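Local coordinates for bifunctional GH43-CE protein (Bacteroides eggerthii, PDB 6MLY) that probably acts as a xylan 1,4-beta-xylosidase of glycoside hydrolase family 43, with a probable carbohydrate esterase domain fused in the same chain, at residues 372-377 with 487-492; 399-404 with 481-486. All blocks are in the same frame, centred on the assembly; numbering follows the deposited sequence.

Interaction 1 of 2, residues 372-377 with 487-492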
loop_
_atom_site.group_PDB
_atom_site.type_symbol
_atom_site.label_atom_id
_atom_site.label_comp_id
_atom_site.label_asym_id
_atom_site.label_seq_id
_atom_site.Cartn_x
_atom_site.Cartn_y
_atom_site.Cartn_z
ATOM N N GLN A 372 -5.175 2.569 -14.074
ATOM C CA GLN A 372 -6.529 2.823 -13.600
ATOM C C GLN A 372 -6.434 3.362 -12.166
ATOM O O GLN A 372 -5.365 3.338 -11.565
ATOM C CB GLN A 372 -7.382 1.555 -13.634
ATOM C CG GLN A 372 -7.519 0.942 -15.019
ATOM C CD GLN A 372 -8.656 -0.048 -15.114
ATOM O OE1 GLN A 372 -9.594 -0.033 -14.319
ATOM N NE2 GLN A 372 -8.594 -0.908 -16.115
ATOM N N ARG A 373 -7.555 3.849 -11.625
ATOM C CA ARG A 373 -7.606 4.386 -10.260
ATOM C C ARG A 373 -7.551 3.215 -9.266
ATOM O O ARG A 373 -7.852 2.076 -9.621
ATOM C CB ARG A 373 -8.868 5.242 -10.067
ATOM C CG ARG A 373 -8.909 6.516 -10.902
ATOM C CD ARG A 373 -10.234 7.255 -10.789
ATOM N NE ARG A 373 -10.269 8.507 -11.544
ATOM C CZ ARG A 373 -10.578 8.614 -12.836
ATOM N NH1 ARG A 373 -11.088 7.586 -13.488
ATOM N NH2 ARG A 373 -10.364 9.749 -13.478
ATOM N N THR A 374 -7.127 3.497 -8.031
ATOM C CA THR A 374 -7.394 2.614 -6.908
ATOM C C THR A 374 -8.760 2.987 -6.334
ATOM O O THR A 374 -9.204 4.120 -6.494
ATOM C CB THR A 374 -6.302 2.699 -5.836
ATOM O OG1 THR A 374 -6.128 4.063 -5.460
ATOM C CG2 THR A 374 -4.981 2.121 -6.298
ATOM N N ILE A 375 -9.421 2.031 -5.681
ATOM C CA ILE A 375 -10.763 2.248 -5.169
ATOM C C ILE A 375 -10.801 1.869 -3.688
ATOM O O ILE A 375 -10.030 1.025 -3.247
ATOM C CB ILE A 375 -11.796 1.465 -6.003
ATOM C CG1 ILE A 375 -11.650 -0.049 -5.848
ATOM C CG2 ILE A 375 -11.721 1.886 -7.462
ATOM C CD1 ILE A 375 -12.684 -0.845 -6.614
ATOM N N GLY A 376 -11.709 2.509 -2.943
ATOM C CA GLY A 376 -11.931 2.224 -1.527
ATOM C C GLY A 376 -13.242 1.474 -1.297
ATOM O O GLY A 376 -14.086 1.404 -2.191
ATOM N N PRO A 377 -13.418 0.926 -0.086
ATOM C CA PRO A 377 -12.478 1.059 1.020
ATOM C C PRO A 377 -11.238 0.153 0.916
ATOM O O PRO A 377 -10.196 0.481 1.487
ATOM C CB PRO A 377 -13.307 0.677 2.256
ATOM C CG PRO A 377 -14.314 -0.307 1.720
ATOM C CD PRO A 377 -14.637 0.220 0.338
ATOM N N TYR A 487 -3.200 7.107 -5.672
ATOM C CA TYR A 487 -2.392 5.974 -6.087
ATOM C C TYR A 487 -3.154 5.228 -7.183
ATOM O O TYR A 487 -4.335 4.934 -7.034
ATOM C CB TYR A 487 -2.051 5.071 -4.896
ATOM C CG TYR A 487 -0.820 5.496 -4.139
ATOM C CD1 TYR A 487 -0.755 6.733 -3.521
ATOM C CD2 TYR A 487 0.287 4.670 -4.044
ATOM C CE1 TYR A 487 0.373 7.142 -2.831
ATOM C CE2 TYR A 487 1.422 5.059 -3.350
ATOM C CZ TYR A 487 1.468 6.301 -2.743
ATOM O OH TYR A 487 2.584 6.691 -2.065
ATOM N N ARG A 488 -2.457 4.950 -8.286
ATOM C CA ARG A 488 -3.013 4.214 -9.400
ATOM C C ARG A 488 -2.298 2.861 -9.528
ATOM O O ARG A 488 -1.105 2.745 -9.240
ATOM C CB ARG A 488 -2.875 5.047 -10.678
ATOM C CG ARG A 488 -3.807 6.248 -10.754
ATOM C CD ARG A 488 -3.666 6.987 -12.076
ATOM N NE ARG A 488 -4.759 7.921 -12.334
ATOM C CZ ARG A 488 -5.828 7.660 -13.085
ATOM N NH1 ARG A 488 -5.920 6.521 -13.751
ATOM N NH2 ARG A 488 -6.807 8.546 -13.168
ATOM N N PHE A 489 -3.057 1.843 -9.944
ATOM C CA PHE A 489 -2.499 0.629 -10.506
ATOM C C PHE A 489 -1.790 1.004 -11.810
ATOM O O PHE A 489 -2.227 1.908 -12.511
ATOM C CB PHE A 489 -3.591 -0.423 -10.719
ATOM C CG PHE A 489 -4.220 -0.919 -9.443
ATOM C CD1 PHE A 489 -3.477 -1.639 -8.522
ATOM C CD2 PHE A 489 -5.551 -0.666 -9.156
ATOM C CE1 PHE A 489 -4.052 -2.092 -7.343
ATOM C CE2 PHE A 489 -6.124 -1.119 -7.978
ATOM C CZ PHE A 489 -5.374 -1.826 -7.071
ATOM N N ALA A 490 -0.687 0.313 -12.114
ATOM C CA ALA A 490 0.194 0.694 -13.210
ATOM C C ALA A 490 0.839 -0.550 -13.834
ATOM O O ALA A 490 1.571 -1.274 -13.150
ATOM C CB ALA A 490 1.237 1.656 -12.695
ATOM N N LEU A 491 0.547 -0.794 -15.121
ATOM C CA LEU A 491 1.302 -1.746 -15.934
ATOM C C LEU A 491 2.521 -1.002 -16.487
ATOM O O LEU A 491 2.364 0.073 -17.048
ATOM C CB LEU A 491 0.453 -2.300 -17.087
ATOM C CG LEU A 491 -0.945 -2.837 -16.766
ATOM C CD1 LEU A 491 -1.230 -4.097 -17.569
ATOM C CD2 LEU A 491 -1.148 -3.113 -15.289
ATOM N N PHE A 492 3.721 -1.577 -16.325
ATOM C CA PHE A 492 4.953 -0.933 -16.793
ATOM C C PHE A 492 5.896 -1.967 -17.422
ATOM O O PHE A 492 5.685 -3.167 -17.292
ATOM C CB PHE A 492 5.628 -0.169 -15.651
ATOM C CG PHE A 492 6.175 -1.020 -14.532
ATOM C CD1 PHE A 492 5.387 -1.361 -13.443
ATOM C CD2 PHE A 492 7.492 -1.456 -14.553
ATOM C CE1 PHE A 492 5.901 -2.129 -12.410
ATOM C CE2 PHE A 492 8.003 -2.228 -13.520
ATOM C CZ PHE A 492 7.205 -2.566 -12.451
#
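Gln-372 meets the strand of Phe-489 through its backbone: its N gives a weak hydrogen bond to Phe-489 O (3.4 Å), and its O lies 3.1 Å from Arg-488 CB. Its side-chain NE2 bonds to Ala-315 O. Arg-373 follows, its extended chain running beside that of Arg-488 in the same direction. Arg-373 CG sits over one face of the Arg-488 guanidinium, 3.7 Å from NH2, and this NH2 lies over a face of the Arg-373 guanidinium, planes 62° apart. The NH2 atoms of Arg-373 and Arg-488 are 3.8 Å apart though both groups probably carry charge; Arg-373 NE bonds to the backbone O of Asp-29, which may partly offset this. An alanine in place of Arg-488 would probably leave Arg-373 CG without the guanidinium packed on it and Thr-371 OG1 without the weak bond from NH1. Thr-374 grips Tyr-487 O twice, through N (3.3 Å) and OG1. Its CG2, anti to the carbonyl carbon, makes a CH-pi contact over the Phe-489 ring, 4.0 Å from the centroid. Strands 370-373 and 488-491 are antiparallel neighbours in one sheet of the concanavalin A-like sandwich; Phe-489 reaches across to Ile-510 and Cys-379 on strands 502-511 and 378-386 of the other.

Interaction 2 of 2, residues 399-404 with 481-486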
loop_
_atom_site.group_PDB
_atom_site.type_symbol
_atom_site.label_atom_id
_atom_site.label_comp_id
_atom_site.label_asym_id
_atom_site.label_seq_id
_atom_site.Cartn_x
_atom_site.Cartn_y
_atom_site.Cartn_z
ATOM N N SER A 399 2.458 -1.889 -10.481
ATOM C CA SER A 399 2.864 -0.872 -9.505
ATOM C C SER A 399 1.640 -0.218 -8.854
ATOM O O SER A 399 0.619 -0.025 -9.503
ATOM C CB SER A 399 3.750 0.171 -10.138
ATOM O OG SER A 399 3.878 1.311 -9.294
ATOM N N LEU A 400 1.765 0.086 -7.557
ATOM C CA LEU A 400 0.975 1.112 -6.900
ATOM C C LEU A 400 1.776 2.410 -7.012
ATOM O O LEU A 400 2.853 2.523 -6.427
ATOM C CB LEU A 400 0.713 0.724 -5.441
ATOM C CG LEU A 400 -0.035 -0.594 -5.244
ATOM C CD1 LEU A 400 -0.136 -0.961 -3.772
ATOM C CD2 LEU A 400 -1.418 -0.542 -5.869
ATOM N N PHE A 401 1.243 3.361 -7.793
ATOM C CA PHE A 401 2.059 4.369 -8.458
ATOM C C PHE A 401 1.763 5.779 -7.929
ATOM O O PHE A 401 0.654 6.292 -8.076
ATOM C CB PHE A 401 1.841 4.290 -9.970
ATOM C CG PHE A 401 2.654 5.276 -10.767
ATOM C CD1 PHE A 401 3.974 5.004 -11.095
ATOM C CD2 PHE A 401 2.099 6.476 -11.191
ATOM C CE1 PHE A 401 4.725 5.912 -11.825
ATOM C CE2 PHE A 401 2.848 7.383 -11.925
ATOM C CZ PHE A 401 4.157 7.100 -12.242
ATOM N N GLN A 402 2.783 6.376 -7.299
ATOM C CA GLN A 402 2.930 7.827 -7.177
ATOM C C GLN A 402 4.427 8.153 -7.024
ATOM O O GLN A 402 5.261 7.463 -7.604
ATOM C CB GLN A 402 2.061 8.384 -6.047
ATOM C CG GLN A 402 1.639 9.828 -6.300
ATOM C CD GLN A 402 0.987 10.460 -5.099
ATOM O OE1 GLN A 402 0.021 9.936 -4.554
ATOM N NE2 GLN A 402 1.506 11.601 -4.682
ATOM N N ARG A 403 4.768 9.214 -6.280
ATOM C CA ARG A 403 6.154 9.587 -6.030
ATOM C C ARG A 403 6.781 8.520 -5.134
ATOM O O ARG A 403 7.849 8.002 -5.436
ATOM C CB ARG A 403 6.242 10.960 -5.359
ATOM C CG ARG A 403 7.652 11.377 -4.963
ATOM C CD ARG A 403 7.636 12.539 -3.987
ATOM N NE ARG A 403 8.938 13.185 -3.871
ATOM C CZ ARG A 403 9.342 14.223 -4.601
ATOM N NH1 ARG A 403 8.526 14.780 -5.482
ATOM N NH2 ARG A 403 10.563 14.702 -4.442
ATOM N N LYS A 404 6.084 8.232 -4.030
ATOM C CA LYS A 404 6.389 7.145 -3.126
ATOM C C LYS A 404 5.643 5.896 -3.601
ATOM O O LYS A 404 4.585 5.560 -3.072
ATOM C CB LYS A 404 6.007 7.550 -1.701
ATOM C CG LYS A 404 6.724 8.795 -1.201
ATOM C CD LYS A 404 6.726 8.942 0.299
ATOM C CE LYS A 404 7.600 10.086 0.764
ATOM N NZ LYS A 404 7.483 10.292 2.226
ATOM N N MET A 481 2.589 15.580 -2.733
ATOM C CA MET A 481 2.363 16.588 -3.785
ATOM C C MET A 481 3.715 17.137 -4.237
ATOM O O MET A 481 4.323 17.921 -3.511
ATOM C CB MET A 481 1.491 17.746 -3.278
ATOM N N PRO A 482 4.198 16.734 -5.425
ATOM C CA PRO A 482 3.529 15.861 -6.383
ATOM C C PRO A 482 3.420 14.429 -5.863
ATOM O O PRO A 482 4.026 14.111 -4.842
ATOM C CB PRO A 482 4.400 15.913 -7.654
ATOM C CG PRO A 482 5.680 16.577 -7.222
ATOM C CD PRO A 482 5.271 17.481 -6.083
ATOM N N HIS A 483 2.669 13.555 -6.558
ATOM C CA HIS A 483 2.051 13.807 -7.855
ATOM C C HIS A 483 0.668 14.469 -7.727
ATOM O O HIS A 483 0.007 14.694 -8.748
ATOM C CB HIS A 483 1.941 12.493 -8.654
ATOM C CG HIS A 483 3.236 11.783 -8.889
ATOM N ND1 HIS A 483 4.453 12.440 -8.946
ATOM C CD2 HIS A 483 3.507 10.478 -9.116
ATOM C CE1 HIS A 483 5.417 11.563 -9.176
ATOM N NE2 HIS A 483 4.862 10.352 -9.286
ATOM N N PHE A 484 0.216 14.753 -6.496
ATOM C CA PHE A 484 -1.056 15.478 -6.240
ATOM C C PHE A 484 -2.249 14.664 -6.770
ATOM O O PHE A 484 -3.295 15.222 -7.121
ATOM C CB PHE A 484 -1.026 16.869 -6.885
ATOM C CG PHE A 484 -1.875 17.933 -6.228
ATOM C CD1 PHE A 484 -1.667 19.269 -6.537
ATOM C CD2 PHE A 484 -2.870 17.622 -5.307
ATOM C CE1 PHE A 484 -2.436 20.266 -5.955
ATOM C CE2 PHE A 484 -3.632 18.620 -4.720
ATOM C CZ PHE A 484 -3.414 19.939 -5.044
ATOM N N MET A 485 -2.081 13.338 -6.800
ATOM C CA MET A 485 -3.033 12.420 -7.389
ATOM C C MET A 485 -3.137 11.185 -6.491
ATOM O O MET A 485 -2.254 10.936 -5.670
ATOM C CB MET A 485 -2.567 12.012 -8.789
ATOM C CG MET A 485 -3.593 11.232 -9.585
ATOM S SD MET A 485 -2.917 10.652 -11.154
ATOM C CE MET A 485 -2.663 12.214 -11.991
ATOM N N GLY A 486 -4.239 10.444 -6.637
ATOM C CA GLY A 486 -4.426 9.166 -5.976
ATOM C C GLY A 486 -3.426 8.143 -6.481
ATOM O O GLY A 486 -2.849 8.297 -7.568
#
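The imidazole of His-483 is set against three consecutive residues, Phe-401, Gln-402 and Arg-403, where the chain leaves strand 395-401. Its chi1 of -58° sets CG anti to the carbonyl carbon; Arg-403 N stands over one face of the ring, 3.2 Å from NE2 but at a poor angle for a hydrogen bond. Arg-403 CB lies over the face too, a CH-pi contact 4.2 Å from the ring centroid. The aliphatic part of Gln-402 runs alongside the histidine side chain, antiparallel to it, its CG 3.4 Å from His-483 CD2. Phe-401 meets the imidazole obliquely, the planes at 36° and the centroids 5.7 Å apart. At the outer end Pro-482 CG touches the edge of the Arg-403 guanidinium, 3.8 Å from NH1. The chemistry is thus mixed: rings and aliphatic groups pack the imidazole, while the Gln-402 amide lies close to the backbone of Pro-482 to Met-485. Loop 481-486 likewise joins the concanavalin A-like sandwich to the family 43 glycosidase part of the chain in two ways, His-483 by a ring stack with Tyr-91 and Gly-486 N by a hydrogen bond to the Asp-29 carboxylate (OD2).

Interactions 1 and 2 have centres about 10 Å apart and share one sheet, in which strand 488-491 lies between 370-373 and 395-401. Residues 481-486 run straight into 487-492, and both segments of interaction 2 fall in the chain between 377 and 487. Two probable hydrogen bonds join the pairs directly: Phe-401 N with Arg-488 O at 2.8 Å and Tyr-487 OH with Lys-404 O. Phe-489 CE1 also packs on Leu-400 CD2, at 3.4 Å. Interaction 1 is away from known sites. The loop 481-486 comes nearer: Phe-484, turned away from 399-404, has its side chain about 9 Å from that of Asp-143, the predicted pKa modulator, and about 4 Å from a bound 1,2-ethanediol, probably from the crystallisation liquor.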